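Local coordinates for hypothetical protein EF2904 (Enterococcus faecalis, PDB 2AZ4) that is of unknown function but carries two zinc ions in a metallo-beta-lactamase fold and may act on RNA as an exonuclease, at residues L249-F258 and I271-L281; G294-A302 and N311-L321. All blocks are in the same frame, centred on the assembly; numbering follows the deposited sequence.

Interaction 1 of 2, residues L249-F258 and I271-L281; sequences LENPNRQITF and IIEKSPRTVVL
A polar grip by Arg-277 on loop carbonyls and apolar packing around Phe-258 together join strand 256-260 and the loop before it to the end of helix 265-274 and strand 278-282 of the six-stranded parallel sheet. Extended from CG to NE, the arginine brings two nitrogens end-on to a single atom, Arg-254 O: NH1 at 2.9 Å, nearly along the C=O axis, and NH2 at 2.8 Å, on a lone pair. NH2 also gives a weak, bent bond to Asn-251 O (2.7 Å, 121°), and NE donates to water 1. Arginine suits this place because one flat group can serve several carbonyls; NH1 has a further partner in Tyr-328 O. Ile-256 CD1 lies over one guanidinium face, 3.6 Å from CZ.

Strand 256-260, helix 265-274 and strand 278-282 form a beta-alpha-beta crossover, with strand 328-331 lying between its two strands. Inside it, the broad ring of Phe-258 bridges helix and strand: CE1 meets Ile-271 CD1 at 4.1 Å, while Leu-281 CD2 comes to the ring edge, 3.5 Å from CZ. At the solvent-exposed end, Leu-249 CD2 touches Pro-276 CG at 4.0 Å.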
loop_
_atom_site.group_PDB
_atom_site.type_symbol
_atom_site.label_atom_id
_atom_site.label_comp_id
_atom_site.label_asym_id
_atom_site.label_seq_id
_atom_site.Cartn_x
_atom_site.Cartn_y
_atom_site.Cartn_z
ATOM N N LEU A 249 8.202 -15.816 24.469
ATOM C CA LEU A 249 8.688 -16.142 25.822
ATOM C C LEU A 249 7.681 -16.929 26.641
ATOM O O LEU A 249 8.051 -17.688 27.533
ATOM C CB LEU A 249 9.105 -14.868 26.568
ATOM C CG LEU A 249 10.268 -14.104 25.923
ATOM C CD1 LEU A 249 10.543 -12.754 26.624
ATOM C CD2 LEU A 249 11.502 -14.965 25.880
ATOM N N GLU A 250 6.408 -16.759 26.334
ATOM C CA GLU A 250 5.363 -17.547 26.985
ATOM C C GLU A 250 5.307 -18.975 26.406
ATOM O O GLU A 250 4.675 -19.848 26.993
ATOM C CB GLU A 250 4.001 -16.890 26.781
ATOM C CG GLU A 250 3.818 -15.536 27.451
ATOM C CD GLU A 250 2.434 -14.945 27.188
ATOM O OE1 GLU A 250 1.708 -15.465 26.313
ATOM O OE2 GLU A 250 2.064 -13.956 27.860
ATOM N N ASN A 251 5.930 -19.191 25.244
ATOM C CA ASN A 251 5.880 -20.504 24.571
ATOM C C ASN A 251 7.250 -21.045 24.142
ATOM O O ASN A 251 7.500 -21.226 22.937
ATOM C CB ASN A 251 4.908 -20.471 23.382
ATOM C CG ASN A 251 3.472 -20.174 23.805
ATOM O OD1 ASN A 251 2.728 -21.076 24.181
ATOM N ND2 ASN A 251 3.084 -18.899 23.753
ATOM N N PRO A 252 8.135 -21.323 25.128
ATOM C CA PRO A 252 9.498 -21.786 24.849
ATOM C C PRO A 252 9.613 -23.205 24.255
ATOM O O PRO A 252 10.659 -23.551 23.685
ATOM C CB PRO A 252 10.183 -21.712 26.221
ATOM C CG PRO A 252 9.072 -21.854 27.206
ATOM C CD PRO A 252 7.890 -21.185 26.582
ATOM N N ASN A 253 8.555 -23.997 24.358
ATOM C CA ASN A 253 8.575 -25.373 23.851
ATOM C C ASN A 253 7.319 -25.613 23.028
ATOM O O ASN A 253 6.313 -26.138 23.526
ATOM C CB ASN A 253 8.682 -26.371 25.021
ATOM C CG ASN A 253 8.872 -27.807 24.556
ATOM O OD1 ASN A 253 9.239 -28.059 23.408
ATOM N ND2 ASN A 253 8.626 -28.764 25.464
ATOM N N ARG A 254 7.371 -25.178 21.772
ATOM C CA ARG A 254 6.200 -25.095 20.943
ATOM C C ARG A 254 6.611 -24.565 19.555
ATOM O O ARG A 254 7.416 -23.632 19.430
ATOM C CB ARG A 254 5.173 -24.150 21.584
ATOM C CG ARG A 254 3.777 -24.162 20.933
ATOM C CD ARG A 254 2.813 -23.271 21.688
ATOM N NE ARG A 254 1.430 -23.546 21.304
ATOM C CZ ARG A 254 0.362 -22.856 21.695
ATOM N NH1 ARG A 254 0.469 -21.817 22.511
ATOM N NH2 ARG A 254 -0.827 -23.228 21.268
ATOM N N GLN A 255 6.063 -25.165 18.520
ATOM C CA GLN A 255 6.227 -24.598 17.198
ATOM C C GLN A 255 5.539 -23.243 17.169
ATOM O O GLN A 255 4.392 -23.113 17.606
ATOM C CB GLN A 255 5.654 -25.518 16.123
ATOM C CG GLN A 255 5.784 -24.951 14.717
ATOM C CD GLN A 255 5.441 -25.993 13.658
ATOM O OE1 GLN A 255 4.293 -26.327 13.482
ATOM N NE2 GLN A 255 6.444 -26.487 12.950
ATOM N N ILE A 256 6.265 -22.228 16.706
ATOM C CA ILE A 256 5.662 -20.900 16.480
ATOM C C ILE A 256 5.967 -20.411 15.069
ATOM O O ILE A 256 7.121 -20.389 14.657
ATOM C CB ILE A 256 6.168 -19.835 17.470
ATOM C CG1 ILE A 256 6.082 -20.359 18.918
ATOM C CG2 ILE A 256 5.349 -18.525 17.286
ATOM C CD1 ILE A 256 6.695 -19.413 19.945
ATOM N N THR A 257 4.924 -19.992 14.362
ATOM C CA THR A 257 5.055 -19.507 12.994
ATOM C C THR A 257 4.254 -18.226 12.850
ATOM O O THR A 257 3.431 -17.906 13.710
ATOM C CB THR A 257 4.574 -20.564 11.961
ATOM O OG1 THR A 257 3.211 -20.886 12.216
ATOM C CG2 THR A 257 5.398 -21.841 12.069
ATOM N N PHE A 258 4.478 -17.496 11.768
ATOM C CA PHE A 258 3.774 -16.250 11.570
ATOM C C PHE A 258 3.709 -15.950 10.087
ATOM O O PHE A 258 4.328 -16.644 9.280
ATOM C CB PHE A 258 4.497 -15.113 12.318
ATOM C CG PHE A 258 5.729 -14.605 11.607
ATOM C CD1 PHE A 258 5.707 -13.382 10.958
ATOM C CD2 PHE A 258 6.896 -15.369 11.564
ATOM C CE1 PHE A 258 6.840 -12.915 10.284
ATOM C CE2 PHE A 258 8.038 -14.910 10.887
ATOM C CZ PHE A 258 8.007 -13.687 10.259
ATOM N N ILE A 271 10.945 -7.581 13.574
ATOM C CA ILE A 271 10.799 -8.918 14.133
ATOM C C ILE A 271 12.175 -9.602 14.217
ATOM O O ILE A 271 12.542 -10.138 15.263
ATOM C CB ILE A 271 9.718 -9.760 13.364
ATOM C CG1 ILE A 271 8.331 -9.191 13.666
ATOM C CG2 ILE A 271 9.777 -11.245 13.758
ATOM C CD1 ILE A 271 7.259 -9.620 12.683
ATOM N N ILE A 272 12.925 -9.573 13.119
ATOM C CA ILE A 272 14.291 -10.102 13.077
ATOM C C ILE A 272 15.184 -9.495 14.172
ATOM O O ILE A 272 15.952 -10.209 14.835
ATOM C CB ILE A 272 14.894 -9.876 11.665
ATOM C CG1 ILE A 272 14.129 -10.719 10.642
ATOM C CG2 ILE A 272 16.382 -10.191 11.626
ATOM C CD1 ILE A 272 14.508 -10.437 9.203
ATOM N N GLU A 273 15.055 -8.181 14.373
ATOM C CA GLU A 273 15.840 -7.424 15.369
ATOM C C GLU A 273 15.571 -7.921 16.789
ATOM O O GLU A 273 16.513 -8.123 17.563
ATOM C CB GLU A 273 15.543 -5.917 15.254
ATOM C CG GLU A 273 16.405 -4.971 16.109
ATOM C CD GLU A 273 15.777 -3.571 16.279
ATOM O OE1 GLU A 273 15.059 -3.112 15.355
ATOM O OE2 GLU A 273 16.007 -2.921 17.343
ATOM N N LYS A 274 14.301 -8.153 17.121
ATOM C CA LYS A 274 13.911 -8.367 18.511
ATOM C C LYS A 274 13.536 -9.810 18.891
ATOM O O LYS A 274 13.517 -10.162 20.067
ATOM C CB LYS A 274 12.774 -7.403 18.871
ATOM C CG LYS A 274 13.199 -5.934 18.840
ATOM C CD LYS A 274 12.447 -5.107 19.885
ATOM C CE LYS A 274 13.052 -3.733 20.034
ATOM N NZ LYS A 274 12.531 -2.769 19.020
ATOM N N SER A 275 13.221 -10.635 17.894
ATOM C CA SER A 275 12.771 -12.001 18.140
ATOM C C SER A 275 13.788 -12.819 18.953
ATOM O O SER A 275 14.943 -12.963 18.522
ATOM C CB SER A 275 12.472 -12.693 16.798
ATOM O OG SER A 275 12.054 -14.025 17.013
ATOM N N PRO A 276 13.380 -13.338 20.143
ATOM C CA PRO A 276 14.308 -14.181 20.910
ATOM C C PRO A 276 14.759 -15.407 20.117
ATOM O O PRO A 276 15.945 -15.768 20.186
ATOM C CB PRO A 276 13.478 -14.619 22.124
ATOM C CG PRO A 276 12.393 -13.599 22.242
ATOM C CD PRO A 276 12.085 -13.189 20.837
ATOM N N ARG A 277 13.836 -16.025 19.368
ATOM C CA ARG A 277 14.181 -17.169 18.499
ATOM C C ARG A 277 14.728 -16.668 17.178
ATOM O O ARG A 277 14.284 -15.632 16.678
ATOM C CB ARG A 277 12.952 -18.031 18.181
ATOM C CG ARG A 277 12.366 -18.799 19.336
ATOM C CD ARG A 277 11.198 -19.596 18.836
ATOM N NE ARG A 277 10.449 -20.238 19.908
ATOM C CZ ARG A 277 9.721 -21.342 19.752
ATOM N NH1 ARG A 277 9.617 -21.932 18.559
ATOM N NH2 ARG A 277 9.086 -21.854 20.790
ATOM N N THR A 278 15.666 -17.424 16.603
ATOM C CA THR A 278 16.149 -17.189 15.252
ATOM C C THR A 278 14.992 -17.171 14.267
ATOM O O THR A 278 14.234 -18.122 14.186
ATOM C CB THR A 278 17.115 -18.297 14.797
ATOM O OG1 THR A 278 18.226 -18.370 15.694
ATOM C CG2 THR A 278 17.607 -18.036 13.381
ATOM N N VAL A 279 14.890 -16.098 13.501
ATOM C CA VAL A 279 13.846 -15.955 12.493
ATOM C C VAL A 279 14.260 -16.599 11.182
ATOM O O VAL A 279 15.412 -16.459 10.769
ATOM C CB VAL A 279 13.523 -14.462 12.245
ATOM C CG1 VAL A 279 12.435 -14.303 11.194
ATOM C CG2 VAL A 279 13.085 -13.806 13.558
ATOM N N VAL A 280 13.303 -17.285 10.536
ATOM C CA VAL A 280 13.503 -17.874 9.206
ATOM C C VAL A 280 12.354 -17.422 8.303
ATOM O O VAL A 280 11.184 -17.640 8.612
ATOM C CB VAL A 280 13.586 -19.436 9.261
ATOM C CG1 VAL A 280 14.013 -20.008 7.922
ATOM C CG2 VAL A 280 14.565 -19.880 10.327
ATOM N N LEU A 281 12.681 -16.783 7.198
ATOM C CA LEU A 281 11.641 -16.277 6.294
ATOM C C LEU A 281 11.542 -17.126 5.010
ATOM O O LEU A 281 12.490 -17.829 4.645
ATOM C CB LEU A 281 11.892 -14.799 5.936
ATOM C CG LEU A 281 11.924 -13.708 7.037
ATOM C CD1 LEU A 281 12.108 -12.269 6.503
ATOM C CD2 LEU A 281 10.676 -13.759 7.920
HETATM O O HOH W 1 10.175 -19.157 22.364
#

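Interaction 2 of 2, residues G294-A302 and N311-L321; sequences GIEVRYYYA and NPALEIPYDTL
Tyr-299 lies against residues 311-315 along nearly its whole length. Its CB packs on Leu-281 O of the neighbouring strand, and a chi1 of 63° sends the ring back over the 311-315 turn although the bond from CA to CB leads away from it. CD2 passes 3.5 Å from Leu-314 O, CE2 meets Leu-314 CB at 3.7 Å, and along the opposite edge CE1 meets Glu-315 CB. Leu-314 CB and Glu-315 CB lie on the same side of the ring plane, where Glu-315 CA stands over the face, a CH-pi contact with its hydrogen-bearing carbon 4.0 Å from the ring centroid. At the tip, OH donates to Asn-311 O (2.7 Å) from above the carbonyl plane; Leu-314 N reaches the same oxygen from the opposite face. Tyrosine fits because it offers a flat face to the turn and a hydroxyl to the carbonyl at its start, where Asn-311 OD1 accepts from Ala-313 N in an Asx turn.

The backbones form one parallel beta bridge, Tyr-299 with Glu-315: Tyr-299 N donates to Leu-314 O and Ile-316 N to Tyr-299 O, the latter at 2.8 Å and almost straight (173°). Strand 298-300 is outermost in the parallel sheet, so this bridge engages the side turned from strand 278-282.

Further along, Tyr-300 packs against the start of helix 318-323. Leu-321 CD2 lies 3.5 Å from its CD2, whereas the Tyr-318 ring is near parallel but slid aside, with centroids 6.0 Å apart; the two hydroxyls bond elsewhere, to Gln-331 O and Asn-338 ND2 respectively. The Glu-315 carboxylate stands perpendicular to the Tyr-301 ring, at its edge, and OE2 accepts from water 3, which also donates to Ile-316 O and accepts from Tyr-301 N.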
loop_
_atom_site.group_PDB
_atom_site.type_symbol
_atom_site.label_atom_id
_atom_site.label_comp_id
_atom_site.label_asym_id
_atom_site.label_seq_id
_atom_site.Cartn_x
_atom_site.Cartn_y
_atom_site.Cartn_z
ATOM N N GLY A 294 19.684 -4.561 3.060
ATOM C CA GLY A 294 20.952 -5.288 3.174
ATOM C C GLY A 294 20.966 -6.284 4.329
ATOM O O GLY A 294 22.029 -6.729 4.751
ATOM N N ILE A 295 19.787 -6.632 4.844
ATOM C CA ILE A 295 19.702 -7.548 5.970
ATOM C C ILE A 295 19.707 -8.994 5.466
ATOM O O ILE A 295 19.022 -9.332 4.506
ATOM C CB ILE A 295 18.498 -7.241 6.869
ATOM C CG1 ILE A 295 18.759 -5.949 7.650
ATOM C CG2 ILE A 295 18.229 -8.408 7.856
ATOM C CD1 ILE A 295 17.515 -5.408 8.394
ATOM N N GLU A 296 20.537 -9.827 6.087
ATOM C CA GLU A 296 20.644 -11.218 5.702
ATOM C C GLU A 296 20.054 -12.059 6.805
ATOM O O GLU A 296 20.516 -12.016 7.943
ATOM C CB GLU A 296 22.084 -11.604 5.417
ATOM C CG GLU A 296 22.617 -10.940 4.153
ATOM C CD GLU A 296 23.801 -11.655 3.579
ATOM O OE1 GLU A 296 24.905 -11.064 3.595
ATOM O OE2 GLU A 296 23.632 -12.801 3.107
ATOM N N VAL A 297 18.984 -12.769 6.473
ATOM C CA VAL A 297 18.288 -13.595 7.435
ATOM C C VAL A 297 18.238 -15.015 6.873
ATOM O O VAL A 297 18.318 -15.197 5.657
ATOM C CB VAL A 297 16.852 -13.021 7.720
ATOM C CG1 VAL A 297 15.957 -13.056 6.456
ATOM C CG2 VAL A 297 16.174 -13.746 8.881
ATOM N N ARG A 298 18.087 -16.001 7.752
ATOM C CA ARG A 298 17.835 -17.399 7.352
ATOM C C ARG A 298 16.507 -17.510 6.604
ATOM O O ARG A 298 15.600 -16.694 6.789
ATOM C CB ARG A 298 17.895 -18.357 8.564
ATOM C CG ARG A 298 19.314 -18.536 9.115
ATOM C CD ARG A 298 19.296 -19.131 10.532
ATOM N NE ARG A 298 20.638 -19.143 11.119
ATOM C CZ ARG A 298 21.254 -18.085 11.668
ATOM N NH1 ARG A 298 20.669 -16.882 11.712
ATOM N NH2 ARG A 298 22.482 -18.230 12.156
ATOM N N TYR A 299 16.406 -18.496 5.720
ATOM C CA TYR A 299 15.253 -18.607 4.847
ATOM C C TYR A 299 15.026 -20.037 4.412
ATOM O O TYR A 299 15.908 -20.861 4.532
ATOM C CB TYR A 299 15.449 -17.745 3.595
ATOM C CG TYR A 299 16.635 -18.192 2.755
ATOM C CD1 TYR A 299 16.481 -19.108 1.704
ATOM C CD2 TYR A 299 17.914 -17.700 3.016
ATOM C CE1 TYR A 299 17.575 -19.502 0.942
ATOM C CE2 TYR A 299 19.005 -18.100 2.283
ATOM C CZ TYR A 299 18.830 -18.973 1.224
ATOM O OH TYR A 299 19.938 -19.364 0.499
ATOM N N TYR A 300 13.834 -20.298 3.891
ATOM C CA TYR A 300 13.513 -21.561 3.235
ATOM C C TYR A 300 12.809 -21.245 1.922
ATOM O O TYR A 300 12.180 -20.181 1.765
ATOM C CB TYR A 300 12.668 -22.480 4.128
ATOM C CG TYR A 300 11.235 -22.062 4.249
ATOM C CD1 TYR A 300 10.227 -22.765 3.591
ATOM C CD2 TYR A 300 10.884 -20.933 5.009
ATOM C CE1 TYR A 300 8.902 -22.370 3.709
ATOM C CE2 TYR A 300 9.570 -20.526 5.124
ATOM C CZ TYR A 300 8.590 -21.237 4.467
ATOM O OH TYR A 300 7.285 -20.827 4.562
ATOM N N TYR A 301 12.956 -22.156 0.972
ATOM C CA TYR A 301 12.261 -22.066 -0.301
ATOM C C TYR A 301 10.897 -22.709 -0.234
ATOM O O TYR A 301 10.758 -23.862 0.182
ATOM C CB TYR A 301 13.076 -22.741 -1.388
ATOM C CG TYR A 301 14.245 -21.917 -1.828
ATOM C CD1 TYR A 301 14.048 -20.781 -2.628
ATOM C CD2 TYR A 301 15.543 -22.280 -1.493
ATOM C CE1 TYR A 301 15.116 -20.010 -3.054
ATOM C CE2 TYR A 301 16.636 -21.516 -1.923
ATOM C CZ TYR A 301 16.389 -20.377 -2.711
ATOM O OH TYR A 301 17.426 -19.602 -3.138
ATOM N N ALA A 302 9.883 -21.958 -0.653
ATOM C CA ALA A 302 8.543 -22.506 -0.817
ATOM C C ALA A 302 8.266 -22.745 -2.308
ATOM O O ALA A 302 7.151 -23.073 -2.700
ATOM C CB ALA A 302 7.521 -21.564 -0.214
ATOM N N ASN A 311 22.518 -16.069 0.105
ATOM C CA ASN A 311 23.597 -16.929 0.560
ATOM C C ASN A 311 23.069 -18.348 0.772
ATOM O O ASN A 311 22.231 -18.574 1.664
ATOM C CB ASN A 311 24.159 -16.371 1.876
ATOM C CG ASN A 311 25.355 -17.165 2.409
ATOM O OD1 ASN A 311 25.638 -18.263 1.958
ATOM N ND2 ASN A 311 26.050 -16.597 3.387
ATOM N N PRO A 312 23.566 -19.319 -0.028
ATOM C CA PRO A 312 23.130 -20.719 0.093
ATOM C C PRO A 312 23.296 -21.284 1.503
ATOM O O PRO A 312 22.515 -22.142 1.916
ATOM C CB PRO A 312 24.044 -21.461 -0.881
ATOM C CG PRO A 312 24.432 -20.433 -1.901
ATOM C CD PRO A 312 24.553 -19.142 -1.115
ATOM N N ALA A 313 24.284 -20.799 2.240
ATOM C CA ALA A 313 24.545 -21.288 3.599
ATOM C C ALA A 313 23.517 -20.838 4.639
ATOM O O ALA A 313 23.533 -21.296 5.784
ATOM C CB ALA A 313 25.931 -20.884 4.030
ATOM N N LEU A 314 22.640 -19.922 4.258
ATOM C CA LEU A 314 21.618 -19.437 5.180
ATOM C C LEU A 314 20.281 -20.141 4.951
ATOM O O LEU A 314 19.248 -19.780 5.539
ATOM C CB LEU A 314 21.485 -17.910 5.087
ATOM C CG LEU A 314 22.688 -17.147 5.676
ATOM C CD1 LEU A 314 22.594 -15.651 5.366
ATOM C CD2 LEU A 314 22.817 -17.400 7.169
ATOM N N GLU A 315 20.302 -21.161 4.098
ATOM C CA GLU A 315 19.070 -21.883 3.788
ATOM C C GLU A 315 18.847 -22.897 4.867
ATOM O O GLU A 315 19.784 -23.587 5.271
ATOM C CB GLU A 315 19.146 -22.578 2.436
ATOM C CG GLU A 315 17.820 -23.274 2.040
ATOM C CD GLU A 315 17.928 -24.109 0.780
ATOM O OE1 GLU A 315 18.915 -23.938 0.026
ATOM O OE2 GLU A 315 17.022 -24.937 0.534
ATOM N N ILE A 316 17.603 -22.970 5.334
ATOM C CA ILE A 316 17.158 -24.011 6.248
ATOM C C ILE A 316 16.177 -24.890 5.465
ATOM O O ILE A 316 15.298 -24.372 4.753
ATOM C CB ILE A 316 16.443 -23.436 7.494
ATOM C CG1 ILE A 316 17.229 -22.273 8.134
ATOM C CG2 ILE A 316 16.075 -24.556 8.496
ATOM C CD1 ILE A 316 18.589 -22.634 8.779
ATOM N N PRO A 317 16.362 -26.221 5.522
ATOM C CA PRO A 317 15.376 -27.077 4.837
ATOM C C PRO A 317 13.991 -26.955 5.464
ATOM O O PRO A 317 13.865 -26.916 6.691
ATOM C CB PRO A 317 15.925 -28.490 5.046
ATOM C CG PRO A 317 17.392 -28.296 5.405
ATOM C CD PRO A 317 17.451 -26.996 6.145
ATOM N N TYR A 318 12.964 -26.871 4.620
ATOM C CA TYR A 318 11.582 -26.898 5.078
ATOM C C TYR A 318 11.312 -28.048 6.082
ATOM O O TYR A 318 10.645 -27.867 7.108
ATOM C CB TYR A 318 10.661 -27.003 3.862
ATOM C CG TYR A 318 9.180 -27.121 4.166
ATOM C CD1 TYR A 318 8.537 -26.210 5.009
ATOM C CD2 TYR A 318 8.411 -28.124 3.567
ATOM C CE1 TYR A 318 7.163 -26.297 5.266
ATOM C CE2 TYR A 318 7.041 -28.226 3.817
ATOM C CZ TYR A 318 6.430 -27.309 4.668
ATOM O OH TYR A 318 5.089 -27.408 4.914
ATOM N N ASP A 319 11.849 -29.223 5.762
ATOM C CA ASP A 319 11.732 -30.430 6.593
ATOM C C ASP A 319 12.217 -30.200 8.033
ATOM O O ASP A 319 11.596 -30.674 8.989
ATOM C CB ASP A 319 12.512 -31.571 5.901
ATOM C CG ASP A 319 12.405 -32.892 6.625
ATOM O OD1 ASP A 319 11.260 -33.356 6.849
ATOM O OD2 ASP A 319 13.467 -33.473 6.971
ATOM N N THR A 320 13.322 -29.462 8.182
ATOM C CA THR A 320 13.843 -29.078 9.493
ATOM C C THR A 320 12.909 -28.109 10.236
ATOM O O THR A 320 12.678 -28.245 11.432
ATOM C CB THR A 320 15.271 -28.474 9.368
ATOM O OG1 THR A 320 16.103 -29.391 8.667
ATOM C CG2 THR A 320 15.899 -28.194 10.738
ATOM N N LEU A 321 12.369 -27.127 9.523
ATOM C CA LEU A 321 11.447 -26.176 10.132
ATOM C C LEU A 321 10.227 -26.862 10.714
ATOM O O LEU A 321 9.765 -26.513 11.818
ATOM C CB LEU A 321 11.010 -25.151 9.094
ATOM C CG LEU A 321 11.550 -23.717 9.058
ATOM C CD1 LEU A 321 12.856 -23.436 9.863
ATOM C CD2 LEU A 321 11.584 -23.210 7.632
HETATM O O HOH W 2 21.582 -14.209 2.028
HETATM O O HOH W 3 14.750 -24.521 2.198
HETATM O O HOH W 4 12.700 -26.020 1.504
#

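Overall arrangement
Both interactions belong to the same parallel sheet, which is far from the two zinc ions, and strand 278-282 serves each. In interaction 1 it is connected by a crossover to strand 256-260; its Leu-281 then exchanges backbone bonds with Arg-298 and Tyr-300 at the sheet's margin, where interaction 2 begins. Their centres are about 15 Å apart. Interaction 1 grades from buried apolar packing to a side-chain grip on loop carbonyls near the strand starts, with an exposed end. Interaction 2, which follows in the chain and lies at the sheet's edge, buries more surface and relies on backbone pairing and tyrosine rings, with more bridging waters than interaction 1.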